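Local coordinates for GTPase-activating protein GYP1 (Saccharomyces cerevisiae, PDB 1FKM) that stimulates GTP hydrolysis by Ypt/Rab GTPases such as YPT1 and YPT7, supplying an arginine finger and a glutamine finger in trans from its TBC domain, at residues N192-H195 against G196-I200. Sequence-based numbering, arbitrary orientation.
Sequences NYIH and GQPGI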
ATOM      1  N   ASN A 192      -5.113  -8.791  10.278  1.00 19.17           N
ATOM      2  CA  ASN A 192      -4.715  -9.418   9.016  1.00 20.12           C
ATOM      3  C   ASN A 192      -3.312  -9.990   9.199  1.00 20.88           C
ATOM      4  O   ASN A 192      -2.918 -10.940   8.513  1.00 20.22           O
ATOM      5  CB  ASN A 192      -4.659  -8.400   7.866  1.00 22.07           C
ATOM      6  CG  ASN A 192      -6.022  -8.084   7.285  1.00 24.41           C
ATOM      7  OD1 ASN A 192      -6.125  -7.484   6.208  1.00 29.66           O
ATOM      8  ND2 ASN A 192      -7.072  -8.471   7.990  1.00 21.93           N
ATOM      9  N   TYR A 193      -2.558  -9.422  10.136  1.00 23.46           N
ATOM     10  CA  TYR A 193      -1.189  -9.873  10.335  1.00 25.12           C
ATOM     11  C   TYR A 193      -0.803 -10.517  11.664  1.00 27.40           C
ATOM     12  O   TYR A 193       0.357 -10.863  11.861  1.00 28.66           O
ATOM     13  CB  TYR A 193      -0.230  -8.725  10.009  1.00 23.77           C
ATOM     14  CG  TYR A 193      -0.430  -8.222   8.596  1.00 23.14           C
ATOM     15  CD1 TYR A 193       0.056  -8.950   7.507  1.00 23.22           C
ATOM     16  CD2 TYR A 193      -1.210  -7.096   8.339  1.00 21.06           C
ATOM     17  CE1 TYR A 193      -0.243  -8.574   6.198  1.00 23.83           C
ATOM     18  CE2 TYR A 193      -1.516  -6.710   7.029  1.00 23.72           C
ATOM     19  CZ  TYR A 193      -1.032  -7.461   5.968  1.00 24.54           C
ATOM     20  OH  TYR A 193      -1.372  -7.128   4.678  1.00 27.57           O
ATOM     21  N   ILE A 194      -1.745 -10.689  12.582  1.00 23.62           N
ATOM     22  CA  ILE A 194      -1.371 -11.354  13.820  1.00 24.19           C
ATOM     23  C   ILE A 194      -1.241 -12.836  13.474  1.00 24.00           C
ATOM     24  O   ILE A 194      -1.726 -13.276  12.431  1.00 22.29           O
ATOM     25  CB  ILE A 194      -2.413 -11.129  14.941  1.00 25.38           C
ATOM     26  CG1 ILE A 194      -3.766 -11.715  14.545  1.00 25.49           C
ATOM     27  CG2 ILE A 194      -2.540  -9.627  15.220  1.00 26.58           C
ATOM     28  CD1 ILE A 194      -4.826 -11.592  15.638  1.00 25.31           C
ATOM     29  N   HIS A 195      -0.570 -13.597  14.333  1.00 25.17           N
ATOM     30  CA  HIS A 195      -0.352 -15.023  14.108  1.00 25.68           C
ATOM     31  C   HIS A 195      -1.619 -15.763  13.678  1.00 25.42           C
ATOM     32  O   HIS A 195      -2.652 -15.697  14.345  1.00 23.48           O
ATOM     33  CB  HIS A 195       0.235 -15.661  15.376  1.00 41.28           C
ATOM     34  CG  HIS A 195       0.633 -17.095  15.205  1.00 45.96           C
ATOM     35  ND1 HIS A 195       1.292 -17.557  14.087  1.00 49.58           N
ATOM     36  CD2 HIS A 195       0.486 -18.163  16.024  1.00 48.38           C
ATOM     37  CE1 HIS A 195       1.532 -18.849  14.222  1.00 48.85           C
ATOM     38  NE2 HIS A 195       1.053 -19.242  15.388  1.00 48.25           N
ATOM     39  N   GLY A 196      -1.521 -16.475  12.555  1.00 24.84           N
ATOM     40  CA  GLY A 196      -2.660 -17.206  12.024  1.00 24.38           C
ATOM     41  C   GLY A 196      -3.420 -16.362  11.012  1.00 24.85           C
ATOM     42  O   GLY A 196      -4.326 -16.849  10.331  1.00 23.19           O
ATOM     43  N   GLN A 197      -3.047 -15.088  10.923  1.00 23.87           N
ATOM     44  CA  GLN A 197      -3.667 -14.139  10.003  1.00 22.33           C
ATOM     45  C   GLN A 197      -5.171 -14.343   9.855  1.00 23.08           C
ATOM     46  O   GLN A 197      -5.689 -14.509   8.747  1.00 21.65           O
ATOM     47  CB  GLN A 197      -2.967 -14.207   8.635  1.00 20.41           C
ATOM     48  CG  GLN A 197      -1.505 -13.782   8.716  1.00 20.86           C
ATOM     49  CD  GLN A 197      -0.844 -13.616   7.362  1.00 23.08           C
ATOM     50  OE1 GLN A 197      -0.261 -14.558   6.818  1.00 24.41           O
ATOM     51  NE2 GLN A 197      -0.935 -12.410   6.810  1.00 20.53           N
ATOM     52  N   PRO A 198      -5.897 -14.324  10.984  1.00 20.84           N
ATOM     53  CA  PRO A 198      -7.349 -14.506  10.969  1.00 21.31           C
ATOM     54  C   PRO A 198      -8.045 -13.472  10.088  1.00 21.02           C
ATOM     55  O   PRO A 198      -9.074 -13.757   9.481  1.00 20.93           O
ATOM     56  CB  PRO A 198      -7.724 -14.379  12.444  1.00 22.54           C
ATOM     57  CG  PRO A 198      -6.686 -13.446  12.975  1.00 24.39           C
ATOM     58  CD  PRO A 198      -5.428 -13.991  12.341  1.00 21.19           C
ATOM     59  N   GLY A 199      -7.471 -12.274  10.011  1.00 22.06           N
ATOM     60  CA  GLY A 199      -8.061 -11.228   9.196  1.00 22.88           C
ATOM     61  C   GLY A 199      -8.073 -11.557   7.714  1.00 22.86           C
ATOM     62  O   GLY A 199      -9.027 -11.235   7.011  1.00 23.07           O
ATOM     63  N   ILE A 200      -7.008 -12.187   7.231  1.00 23.90           N
ATOM     64  CA  ILE A 200      -6.921 -12.557   5.826  1.00 23.18           C
ATOM     65  C   ILE A 200      -7.895 -13.689   5.511  1.00 23.51           C
ATOM     66  O   ILE A 200      -8.572 -13.664   4.479  1.00 22.20           O
ATOM     67  CB  ILE A 200      -5.502 -13.019   5.438  1.00 23.71           C
ATOM     68  CG1 ILE A 200      -4.484 -11.898   5.683  1.00 24.43           C
ATOM     69  CG2 ILE A 200      -5.489 -13.461   3.969  1.00 20.61           C
ATOM     70  CD1 ILE A 200      -4.771 -10.612   4.946  1.00 24.32           C
TER
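Gln-197 reaches back across the turn to Asn-192 with its side-chain amide. Its NE2 gives a hydrogen bond to Asn-192 O at 3.0 Å, and that oxygen lies close to the amide plane. CG sits beside the backbone N, anti to the carbonyl carbon (chi1 -64°), and the chain runs on extended (chi2 -170°), which brings the amide within reach of Asn-192. The last torsion (chi3 -91°) turns NE2 toward that oxygen. NE2 also bonds to Asn-238 OD1, so two acceptors share this nitrogen. It lies 3.7 Å from Tyr-193 CD1, with amide and ring tilted moderately against each other. The Tyr-193 hydroxyl bonds to Asn-238 O, so both side chains meet the end of helix 230-238. With an alanine at Gln-197, Asn-192 O and Asn-238 OD1 would probably lose the donor they share, and the Tyr-193 ring its neighbour at CD1. Asn-192 fits closely against the first turn of the helix. Its ND2 lies 3.2 Å from Gly-199 CA, where a side chain would collide with it. Its OD1 bonds to Asn-325, and Ile-200 CD1 packs beside this amide, 3.7 Å from Asn-192 CG. Ile-194 CG1 rests on Pro-198 CD at 3.6 Å, the two side chains crossing at about a right angle. The backbone N of Gln-197 bonds to Ile-194 O at 2.7 Å. This closes a type II beta turn with Gly-196 at its third position, leading into Gln-197 as N-cap of helix 198-214, in the all-helical TBC domain near the glutamine finger Gln-131.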